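PDB 4I3B: bilirubin-inducible fluorescent protein UnaG from Anguilla japonica, which binds unconjugated bilirubin with high affinity inside its beta-barrel and, once loaded, emits green fluorescence on excitation. Local coordinates for residues Gly48-Lys54 / Thr65-Leu71; Arg83-Ser88 / Val100-Asp104. All blocks are in the same frame, centred on the assembly; numbering follows the deposited sequence.

Contact 1: residues Gly48-Lys54 / Thr65-Leu71; sequences GDKMTVK and TQVKFKL. With BLR (3-[5-[(Z)-(4-ethenyl-3-methyl-5-oxidanylidene-pyrrol-2-ylidene)methyl]-2-[[5-[(Z)-(3-ethenyl-4-methyl-5-oxidanylidene-pyrrol-2-ylidene)methyl]-3-(3-hydroxy-3-oxopropyl)-4-methyl-1H-pyrrol-2-yl]methyl]-4-methyl-1H-pyrrol-3-yl]propanoic acid), chain G.
The Phe69 ring has Met51 O over one face, offset toward its rim, and the bilirubin methyl CMB at its edge, 3.9 Å from Phe69 CE2. Met51 runs alongside it, CB 3.7 Å from Phe69 CZ, and its SD stands obliquely off the ring in a Met-aromatic contact, 4.9 Å from the centroid. The phenyl group reaches this neighbour because Phe69 CG sits between its own N and carbonyl carbon (chi1 55°). On the same barrel-lining face, Val53 CG2 and Val67 CG1 each pack 3.7 Å from a bilirubin methyl, CMB and CMA respectively. Backbone bonds set the pairing: Met51 and Phe69 bond N-H to O in both directions, as do Val53 and Val67. On the outer face Thr52 OG1 rests against the aliphatic chain of Lys68. Asp49 and Lys50 both face Lys46 of strand 40-46, a classic beta bulge, and Asp49 centres a salt-bridge network: OD2 pairs with Lys70 NZ at 2.6 Å, OD1 with Lys50 NZ on its syn side. Met51 and Val53 touch Ile43 of strand 40-46; where the two ends of the rolled sheet approach each other, Phe69 touches Val90 of strand 86-93 and Val67 touches Tyr99 of strand 96-103.

Contact 2: residues Arg83-Ser88 / Val100-Asp104; sequences RKGVKS and VQKWD
Val100 O is approached by Ser88 CA in a CA-H...O contact, part of the antiparallel hairpin of strands 86-93 and 96-103 in the fatty-acid-binding-protein-like barrel. A water bridges the backbone there, donating to Val100 O and Lys87 O. Gln101 comes next, its OE1 gripped end-on by Arg83 NH1 and NH2, both at 2.9 Å. The two donors lie above the same face of the amide, while OE1 stays in the guanidinium plane. Tyr110 OH also bonds to this oxygen and Glu77 takes Gln101 NE2, so the buried amide is held at both ends; Arg83 NE has its own salt bridge to Asp81. Lys102 forms the hydrogen-bonded pair with Lys87, Lys102 N to Lys87 O 2.8 Å and Lys87 N to Lys102 O 2.9 Å. Trp103 follows, with CG between its backbone N and carbonyl carbon (chi1 81°), which turns one face of the indole to the Arg83 side chain. The guanidinium stands nearly upright on the ring, the planes 86° apart, in a cation-pi contact with CZ 4.5 Å from the centroid of the six-membered ring. Val86 CG2 lies against Trp103 CB. Nearest the indole is the Arg83 CD methylene, a CH-pi contact 3.4 Å from the five-membered ring centroid.

How the contacts relate
Contact 1 (48-54 with 65-71) closes before contact 2 (83-88 with 100-104) opens, so the two hairpins follow in series along the chain. Both belong to the single antiparallel sheet that curls into the barrel. They lie near opposite ends of its strand order, strand 64-70 being one outermost strand and strand 86-93 next to the other, 75-77, and rolling the sheet into a barrel makes them neighbours. Their centres are about 17 Å apart and their nearest atoms about 7 Å, without touching. Bilirubin lies in the barrel interior, on the inner side of both. Contact 1 supplies pocket residues directly, whereas the Arg83 side chain of contact 2 remains about 6 Å from the ligand, placing that polar cluster behind the pocket's first shell.

Contact 1: residues Gly48-Lys54 / Thr65-Leu71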
loop_
_atom_site.group_PDB
_atom_site.type_symbol
_atom_site.label_atom_id
_atom_site.label_comp_id
_atom_site.label_asym_id
_atom_site.label_seq_id
_atom_site.Cartn_x
_atom_site.Cartn_y
_atom_site.Cartn_z
ATOM N N GLY A 48 10.513 -3.916 -15.766
ATOM C CA GLY A 48 9.329 -3.116 -16.017
ATOM C C GLY A 48 8.053 -3.850 -15.654
ATOM O O GLY A 48 6.958 -3.303 -15.817
ATOM N N ASP A 49 8.168 -5.081 -15.158
ATOM C CA ASP A 49 6.979 -5.831 -14.748
ATOM C C ASP A 49 7.136 -6.605 -13.444
ATOM O O ASP A 49 6.233 -7.332 -13.067
ATOM C CB ASP A 49 6.536 -6.790 -15.853
ATOM C CG ASP A 49 7.467 -7.970 -16.005
ATOM O OD1 ASP A 49 8.587 -7.926 -15.444
ATOM O OD2 ASP A 49 7.087 -8.938 -16.697
ATOM N N LYS A 50 8.272 -6.466 -12.759
ATOM C CA LYS A 50 8.445 -7.085 -11.437
ATOM C C LYS A 50 8.843 -6.019 -10.442
ATOM O O LYS A 50 9.655 -5.146 -10.757
ATOM C CB LYS A 50 9.506 -8.183 -11.473
ATOM C CG LYS A 50 9.015 -9.478 -12.151
ATOM C CD LYS A 50 10.159 -10.485 -12.352
ATOM C CE LYS A 50 11.044 -10.123 -13.551
ATOM N NZ LYS A 50 10.278 -10.039 -14.854
ATOM N N MET A 51 8.263 -6.070 -9.245
ATOM C CA MET A 51 8.574 -5.092 -8.202
ATOM C C MET A 51 8.776 -5.744 -6.861
ATOM O O MET A 51 8.203 -6.786 -6.556
ATOM C CB MET A 51 7.436 -4.052 -8.080
ATOM C CG MET A 51 7.178 -3.314 -9.377
ATOM S SD MET A 51 5.856 -2.086 -9.282
ATOM C CE MET A 51 6.521 -0.895 -8.128
ATOM N N THR A 52 9.589 -5.090 -6.040
ATOM C CA THR A 52 9.713 -5.426 -4.630
ATOM C C THR A 52 9.500 -4.153 -3.848
ATOM O O THR A 52 10.058 -3.114 -4.200
ATOM C CB THR A 52 11.100 -5.964 -4.327
ATOM O OG1 THR A 52 11.282 -7.193 -5.033
ATOM C CG2 THR A 52 11.282 -6.218 -2.861
ATOM N N VAL A 53 8.669 -4.210 -2.820
ATOM C CA VAL A 53 8.456 -3.050 -1.960
ATOM C C VAL A 53 8.780 -3.484 -0.531
ATOM O O VAL A 53 8.181 -4.439 -0.014
ATOM C CB VAL A 53 7.021 -2.488 -2.036
ATOM C CG1 VAL A 53 6.898 -1.234 -1.129
ATOM C CG2 VAL A 53 6.689 -2.109 -3.460
ATOM N N LYS A 54 9.761 -2.812 0.076
ATOM C CA LYS A 54 10.074 -3.025 1.473
ATOM C C LYS A 54 9.480 -1.853 2.259
ATOM O O LYS A 54 9.628 -0.699 1.857
ATOM C CB LYS A 54 11.573 -3.066 1.699
ATOM C CG LYS A 54 11.942 -3.269 3.155
ATOM C CD LYS A 54 13.455 -3.301 3.406
ATOM C CE LYS A 54 13.783 -3.056 4.885
ATOM N NZ LYS A 54 15.283 -3.073 5.102
ATOM N N THR A 65 7.711 -5.050 6.680
ATOM C CA THR A 65 7.369 -6.170 5.827
ATOM C C THR A 65 7.809 -5.886 4.410
ATOM O O THR A 65 8.476 -4.882 4.135
ATOM C CB THR A 65 5.854 -6.483 5.904
ATOM O OG1 THR A 65 5.606 -7.753 5.298
ATOM C CG2 THR A 65 5.009 -5.424 5.216
ATOM N N GLN A 66 7.517 -6.826 3.510
ATOM C CA GLN A 66 7.795 -6.624 2.100
ATOM C C GLN A 66 6.755 -7.345 1.278
ATOM O O GLN A 66 6.145 -8.335 1.747
ATOM C CB GLN A 66 9.188 -7.114 1.720
ATOM C CG GLN A 66 9.271 -8.593 1.649
ATOM C CD GLN A 66 10.646 -9.063 1.242
ATOM O OE1 GLN A 66 11.500 -8.269 0.811
ATOM N NE2 GLN A 66 10.879 -10.359 1.383
ATOM N N VAL A 67 6.567 -6.875 0.049
ATOM C CA VAL A 67 5.867 -7.656 -0.952
ATOM C C VAL A 67 6.725 -7.711 -2.207
ATOM O O VAL A 67 7.476 -6.765 -2.519
ATOM C CB VAL A 67 4.480 -7.077 -1.298
ATOM C CG1 VAL A 67 3.504 -7.226 -0.121
ATOM C CG2 VAL A 67 4.565 -5.639 -1.750
ATOM N N LYS A 68 6.633 -8.836 -2.916
ATOM C CA LYS A 68 7.313 -9.055 -4.184
ATOM C C LYS A 68 6.290 -9.609 -5.155
ATOM O O LYS A 68 5.602 -10.576 -4.826
ATOM C CB LYS A 68 8.430 -10.100 -4.031
ATOM C CG LYS A 68 9.597 -9.712 -3.158
ATOM C CD LYS A 68 10.728 -10.735 -3.286
ATOM C CE LYS A 68 12.039 -10.187 -2.739
ATOM N NZ LYS A 68 13.159 -11.172 -2.826
ATOM N N PHE A 69 6.203 -9.045 -6.350
ATOM C CA PHE A 69 5.214 -9.505 -7.309
ATOM C C PHE A 69 5.606 -9.223 -8.746
ATOM O O PHE A 69 6.464 -8.376 -9.027
ATOM C CB PHE A 69 3.849 -8.855 -7.024
ATOM C CG PHE A 69 3.898 -7.343 -6.982
ATOM C CD1 PHE A 69 3.780 -6.599 -8.158
ATOM C CD2 PHE A 69 4.050 -6.668 -5.775
ATOM C CE1 PHE A 69 3.816 -5.187 -8.130
ATOM C CE2 PHE A 69 4.093 -5.277 -5.748
ATOM C CZ PHE A 69 3.980 -4.543 -6.927
ATOM N N LYS A 70 4.953 -9.947 -9.640
ATOM C CA LYS A 70 5.013 -9.705 -11.062
ATOM C C LYS A 70 3.655 -9.149 -11.501
ATOM O O LYS A 70 2.610 -9.673 -11.118
ATOM C CB LYS A 70 5.341 -11.026 -11.769
ATOM C CG LYS A 70 5.316 -10.955 -13.285
ATOM C CD LYS A 70 5.925 -12.204 -13.902
ATOM C CE LYS A 70 5.488 -12.371 -15.346
ATOM N NZ LYS A 70 5.931 -11.249 -16.227
ATOM N N LEU A 71 3.649 -8.092 -12.307
ATOM C CA LEU A 71 2.387 -7.520 -12.762
ATOM C C LEU A 71 1.517 -8.600 -13.371
ATOM O O LEU A 71 1.984 -9.409 -14.189
ATOM C CB LEU A 71 2.617 -6.419 -13.799
ATOM C CG LEU A 71 3.396 -5.209 -13.283
ATOM C CD1 LEU A 71 3.655 -4.213 -14.400
ATOM C CD2 LEU A 71 2.638 -4.545 -12.154
HETATM C CHA BLR G . 2.081 0.593 3.711
HETATM N NA BLR G . 2.471 -0.168 1.331
HETATM C C1A BLR G . 2.394 -0.455 2.657
HETATM C C2A BLR G . 2.521 -1.823 2.833
HETATM C C3A BLR G . 2.664 -2.372 1.558
HETATM C C4A BLR G . 2.636 -1.325 0.645
HETATM C CMA BLR G . 2.840 -3.822 1.223
HETATM C CAA BLR G . 2.520 -2.550 4.141
HETATM C CBA BLR G . 1.238 -3.225 4.427
HETATM C CGA BLR G . 1.237 -3.980 5.708
HETATM O O1A BLR G . 2.009 -3.662 6.658
HETATM O O2A BLR G . 0.443 -4.987 5.774
HETATM C CHB BLR G . 2.777 -1.489 -0.811
HETATM N NB BLR G . 3.302 0.815 -1.478
HETATM C C1B BLR G . 3.086 -0.551 -1.763
HETATM C C2B BLR G . 3.211 -0.742 -3.152
HETATM C C3B BLR G . 3.507 0.355 -3.749
HETATM C C4B BLR G . 3.586 1.531 -2.787
HETATM C CMB BLR G . 3.031 -2.098 -3.806
HETATM O OB BLR G . 3.816 2.685 -2.895
HETATM C CAB BLR G . 3.744 0.566 -5.199
HETATM C CBB BLR G . 4.045 1.773 -5.766
HETATM N NC BLR G . 0.454 -0.481 8.620
HETATM C C1C BLR G . 0.700 -0.801 10.103
HETATM C C2C BLR G . -0.524 -1.587 10.423
HETATM C C3C BLR G . -1.294 -1.721 9.398
HETATM C C4C BLR G . -0.794 -1.105 8.265
HETATM C CMC BLR G . -0.702 -2.147 11.794
HETATM O OC BLR G . 1.636 -0.438 10.760
HETATM C CAC BLR G . -2.558 -2.478 9.347
HETATM C CBC BLR G . -3.445 -2.504 10.372
HETATM C CHD BLR G . -1.325 -1.047 7.018
HETATM N ND BLR G . 0.594 -0.132 5.592
HETATM C C1D BLR G . -0.672 -0.540 5.801
HETATM C C2D BLR G . -1.379 -0.413 4.510
HETATM C C3D BLR G . -0.498 0.079 3.582
HETATM C C4D BLR G . 0.814 0.252 4.230
HETATM C CMD BLR G . -2.822 -0.756 4.342
HETATM C CAD BLR G . -0.815 0.329 2.132
HETATM C CBD BLR G . -1.078 1.802 1.893
HETATM C CGD BLR G . 0.194 2.547 1.711
HETATM O O1D BLR G . 0.459 3.487 2.482
HETATM O O2D BLR G . 0.984 2.277 0.776
#

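Contact 2: residues Arg83-Ser88 / Val100-Asp104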
loop_
_atom_site.group_PDB
_atom_site.type_symbol
_atom_site.label_atom_id
_atom_site.label_comp_id
_atom_site.label_asym_id
_atom_site.label_seq_id
_atom_site.Cartn_x
_atom_site.Cartn_y
_atom_site.Cartn_z
ATOM N N ARG A 83 -5.549 -10.142 8.224
ATOM C CA ARG A 83 -6.509 -10.880 7.401
ATOM C C ARG A 83 -5.920 -12.187 6.916
ATOM O O ARG A 83 -4.744 -12.263 6.560
ATOM C CB ARG A 83 -6.926 -10.079 6.180
ATOM C CG ARG A 83 -7.982 -8.994 6.413
ATOM C CD ARG A 83 -8.094 -8.135 5.185
ATOM N NE ARG A 83 -6.849 -7.413 4.948
ATOM C CZ ARG A 83 -6.483 -6.835 3.812
ATOM N NH1 ARG A 83 -7.248 -6.935 2.717
ATOM N NH2 ARG A 83 -5.312 -6.204 3.754
ATOM N N LYS A 84 -6.767 -13.203 6.850
ATOM C CA LYS A 84 -6.380 -14.513 6.346
ATOM C C LYS A 84 -6.855 -14.764 4.942
ATOM O O LYS A 84 -7.928 -14.326 4.534
ATOM C CB LYS A 84 -6.947 -15.603 7.238
ATOM C CG LYS A 84 -6.435 -15.522 8.615
ATOM C CD LYS A 84 -4.977 -15.109 8.632
ATOM C CE LYS A 84 -4.507 -15.033 10.048
ATOM N NZ LYS A 84 -4.912 -16.250 10.786
ATOM N N GLY A 85 -6.047 -15.500 4.203
ATOM C CA GLY A 85 -6.429 -15.908 2.873
ATOM C C GLY A 85 -6.389 -14.812 1.841
ATOM O O GLY A 85 -7.133 -14.856 0.869
ATOM N N VAL A 86 -5.529 -13.826 2.040
ATOM C CA VAL A 86 -5.466 -12.709 1.109
ATOM C C VAL A 86 -4.736 -13.094 -0.168
ATOM O O VAL A 86 -3.581 -13.563 -0.123
ATOM C CB VAL A 86 -4.783 -11.489 1.763
ATOM C CG1 VAL A 86 -4.694 -10.358 0.769
ATOM C CG2 VAL A 86 -5.568 -11.070 2.994
ATOM N N LYS A 87 -5.396 -12.840 -1.296
ATOM C CA LYS A 87 -4.819 -13.042 -2.609
ATOM C C LYS A 87 -4.753 -11.672 -3.239
ATOM O O LYS A 87 -5.754 -10.964 -3.284
ATOM C CB LYS A 87 -5.713 -13.951 -3.453
ATOM C CG LYS A 87 -5.898 -15.338 -2.859
ATOM C CD LYS A 87 -4.618 -16.151 -2.930
ATOM C CE LYS A 87 -4.879 -17.624 -2.694
ATOM N NZ LYS A 87 -3.672 -18.429 -2.983
ATOM N N SER A 88 -3.580 -11.309 -3.723
ATOM C CA SER A 88 -3.323 -9.957 -4.230
ATOM C C SER A 88 -2.881 -9.986 -5.695
ATOM O O SER A 88 -2.274 -10.959 -6.148
ATOM C CB SER A 88 -2.235 -9.309 -3.397
ATOM O OG SER A 88 -2.718 -9.225 -2.070
ATOM N N VAL A 100 -5.137 -4.931 -6.031
ATOM C CA VAL A 100 -6.410 -5.456 -5.515
ATOM C C VAL A 100 -6.135 -6.651 -4.628
ATOM O O VAL A 100 -5.377 -7.555 -4.999
ATOM C CB VAL A 100 -7.381 -5.856 -6.649
ATOM C CG1 VAL A 100 -8.677 -6.508 -6.078
ATOM C CG2 VAL A 100 -7.690 -4.645 -7.512
ATOM N N GLN A 101 -6.741 -6.636 -3.435
ATOM C CA GLN A 101 -6.715 -7.758 -2.509
ATOM C C GLN A 101 -8.099 -8.380 -2.396
ATOM O O GLN A 101 -9.095 -7.646 -2.269
ATOM C CB GLN A 101 -6.280 -7.277 -1.124
ATOM C CG GLN A 101 -4.833 -6.812 -1.047
ATOM C CD GLN A 101 -4.521 -6.141 0.264
ATOM O OE1 GLN A 101 -5.410 -5.565 0.892
ATOM N NE2 GLN A 101 -3.268 -6.193 0.681
ATOM N N LYS A 102 -8.133 -9.717 -2.417
ATOM C CA LYS A 102 -9.366 -10.473 -2.260
ATOM C C LYS A 102 -9.219 -11.454 -1.117
ATOM O O LYS A 102 -8.202 -12.137 -1.009
ATOM C CB LYS A 102 -9.648 -11.276 -3.528
ATOM C CG LYS A 102 -9.836 -10.392 -4.752
ATOM C CD LYS A 102 -9.978 -11.209 -6.024
ATOM C CE LYS A 102 -9.719 -10.349 -7.256
ATOM N NZ LYS A 102 -9.472 -11.155 -8.507
ATOM N N TRP A 103 -10.230 -11.533 -0.248
ATOM C CA TRP A 103 -10.162 -12.408 0.909
ATOM C C TRP A 103 -11.567 -12.560 1.424
ATOM O O TRP A 103 -12.339 -11.607 1.405
ATOM C CB TRP A 103 -9.245 -11.824 2.011
ATOM C CG TRP A 103 -9.904 -10.770 2.865
ATOM C CD1 TRP A 103 -10.374 -10.921 4.131
ATOM C CD2 TRP A 103 -10.193 -9.415 2.495
ATOM N NE1 TRP A 103 -10.947 -9.746 4.578
ATOM C CE2 TRP A 103 -10.866 -8.817 3.583
ATOM C CE3 TRP A 103 -9.974 -8.657 1.349
ATOM C CZ2 TRP A 103 -11.290 -7.499 3.558
ATOM C CZ3 TRP A 103 -10.406 -7.351 1.320
ATOM C CH2 TRP A 103 -11.035 -6.772 2.436
ATOM N N ASP A 104 -11.932 -13.773 1.819
ATOM C CA ASP A 104 -13.238 -14.012 2.432
ATOM C C ASP A 104 -14.403 -13.433 1.610
ATOM O O ASP A 104 -15.373 -12.930 2.166
ATOM C CB ASP A 104 -13.259 -13.413 3.843
ATOM C CG ASP A 104 -14.451 -13.878 4.673
ATOM O OD1 ASP A 104 -14.923 -15.028 4.484
ATOM O OD2 ASP A 104 -14.904 -13.083 5.529
HETATM O O HOH W 1 -10.259 -16.075 1.566
HETATM O O HOH W 2 -6.526 -10.090 -5.876
#